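Arginyl-trna synthetase (Thermus thermophilus, PDB 1IQ0) probably attaches L-arginine to its cognate tRNA(Arg) at the expense of ATP, as a monomeric class I aminoacyl-tRNA synthetase. Local coordinates at residues A131-L136 against N231-L236. Numbering follows the deposited sequence.
Sequences AIARIL and NARYDL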
# COMPACT_ATOMS: atom_id res chain seq x y z
N ALA A 131 3.09 0.64 -1.54
CA ALA A 131 2.11 0.51 -2.61
C ALA A 131 0.89 1.41 -2.39
O ALA A 131 0.48 2.13 -3.30
CB ALA A 131 1.66 -0.96 -2.74
N ILE A 132 0.31 1.39 -1.20
CA ILE A 132 -0.85 2.24 -0.96
C ILE A 132 -0.46 3.71 -1.03
O ILE A 132 -1.27 4.54 -1.44
CB ILE A 132 -1.56 1.92 0.39
CG1 ILE A 132 -2.94 2.58 0.41
CG2 ILE A 132 -0.74 2.44 1.57
CD1 ILE A 132 -3.82 2.20 -0.76
N ALA A 133 0.77 4.03 -0.65
CA ALA A 133 1.24 5.42 -0.71
C ALA A 133 1.31 5.86 -2.18
O ALA A 133 0.87 6.96 -2.52
CB ALA A 133 2.63 5.56 -0.07
N ARG A 134 1.87 5.01 -3.03
CA ARG A 134 2.00 5.30 -4.46
C ARG A 134 0.62 5.42 -5.12
O ARG A 134 0.37 6.33 -5.90
CB ARG A 134 2.79 4.20 -5.17
CG ARG A 134 4.27 4.13 -4.81
CD ARG A 134 4.89 2.91 -5.45
NE ARG A 134 6.33 2.81 -5.19
CZ ARG A 134 7.27 3.42 -5.90
NH1 ARG A 134 6.93 4.19 -6.93
NH2 ARG A 134 8.54 3.26 -5.59
N ILE A 135 -0.25 4.47 -4.81
CA ILE A 135 -1.60 4.44 -5.37
C ILE A 135 -2.38 5.70 -5.00
O ILE A 135 -3.01 6.31 -5.86
CB ILE A 135 -2.34 3.17 -4.89
CG1 ILE A 135 -1.70 1.94 -5.55
CG2 ILE A 135 -3.83 3.27 -5.19
CD1 ILE A 135 -2.24 0.60 -5.04
N LEU A 136 -2.34 6.09 -3.72
CA LEU A 136 -3.04 7.29 -3.27
C LEU A 136 -2.56 8.55 -3.98
O LEU A 136 -3.35 9.41 -4.34
CB LEU A 136 -2.89 7.47 -1.76
CG LEU A 136 -3.78 6.54 -0.94
CD1 LEU A 136 -3.26 6.46 0.49
CD2 LEU A 136 -5.23 7.04 -0.99
N ASN A 231 12.60 -0.91 -3.03
CA ASN A 231 12.00 0.18 -3.80
C ASN A 231 10.90 0.92 -3.04
O ASN A 231 9.88 1.30 -3.61
CB ASN A 231 11.49 -0.35 -5.15
CG ASN A 231 11.13 0.77 -6.12
OD1 ASN A 231 11.78 1.83 -6.15
ND2 ASN A 231 10.10 0.55 -6.93
N ALA A 232 11.11 1.11 -1.74
CA ALA A 232 10.18 1.83 -0.87
C ALA A 232 10.62 3.29 -0.82
O ALA A 232 11.81 3.58 -0.93
CB ALA A 232 10.21 1.22 0.53
N ARG A 233 9.68 4.21 -0.65
CA ARG A 233 10.01 5.64 -0.60
C ARG A 233 9.65 6.25 0.76
O ARG A 233 8.66 5.86 1.37
CB ARG A 233 9.28 6.40 -1.70
CG ARG A 233 9.09 5.63 -3.01
CD ARG A 233 8.46 6.49 -4.11
NE ARG A 233 7.34 7.32 -3.65
CZ ARG A 233 6.30 6.87 -2.96
NH1 ARG A 233 6.20 5.58 -2.64
NH2 ARG A 233 5.34 7.71 -2.57
N TYR A 234 10.45 7.21 1.23
CA TYR A 234 10.17 7.86 2.51
C TYR A 234 10.38 9.36 2.44
O TYR A 234 11.32 9.83 1.81
CB TYR A 234 11.06 7.30 3.63
CG TYR A 234 11.00 5.80 3.80
CD1 TYR A 234 11.82 4.96 3.04
CD2 TYR A 234 10.09 5.22 4.69
CE1 TYR A 234 11.75 3.58 3.18
CE2 TYR A 234 10.01 3.84 4.83
CZ TYR A 234 10.84 3.03 4.06
OH TYR A 234 10.76 1.66 4.17
N ASP A 235 9.51 10.10 3.12
CA ASP A 235 9.65 11.55 3.16
C ASP A 235 10.18 12.00 4.53
O ASP A 235 11.04 12.87 4.61
CB ASP A 235 8.30 12.23 2.92
CG ASP A 235 7.74 11.94 1.55
OD1 ASP A 235 6.77 11.16 1.45
OD2 ASP A 235 8.29 12.49 0.57
N LEU A 236 9.66 11.40 5.59
CA LEU A 236 10.04 11.79 6.94
C LEU A 236 10.47 10.66 7.85
O LEU A 236 10.02 9.52 7.74
CB LEU A 236 8.88 12.51 7.62
CG LEU A 236 8.21 13.69 6.92
CD1 LEU A 236 6.79 13.86 7.46
CD2 LEU A 236 9.04 14.95 7.14
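R134 reaches N231 with a chain extended from CG to NE (chi3 178°). R233 instead folds back at chi3 (-43°) and lays its own guanidinium beside the base of the R134 chain. The straight arm carries R134 NH2 to the backbone of N231, where it donates a hydrogen bond to N231 O at 3.1 Å. The bond is nearly straight, 161° at the hydrogen. The oxygen lies at the guanidinium edge, in its plane. N231, with positive phi, is the first residue to leave helical geometry after helix 213-229, in a Schellman motif. The bond therefore ties R134 to the turn where the chain leaves that helix. The N231 and R134 side chains cross at about a right angle. N231 ND2, 3.4 Å from R134 NH2, is a second donor and bonds instead to G585 O.

R233 covers one face of the R134 guanidinium with its aliphatic part, and R233 CD is 3.7 Å from R134 CZ. Beyond the bend, R233 NH1 packs 3.2 Å from R134 CG, and R233 NH2 approaches A133 CB at 4.3 Å. D130, one turn earlier on the helix, forms salt bridges with R134 NE through OD2 and R233 NH1 through OD1. This shared carboxylate draws the two positive groups together, with R134 NE 3.8 Å from R233 NH1.

The contact joins helix 120-138, whose start overlaps the HIGH motif, to the loop leading into strand 236-239. That strand runs parallel to strand 141-149, which follows the helix, within the Rossmann-type catalytic domain of class I synthetases.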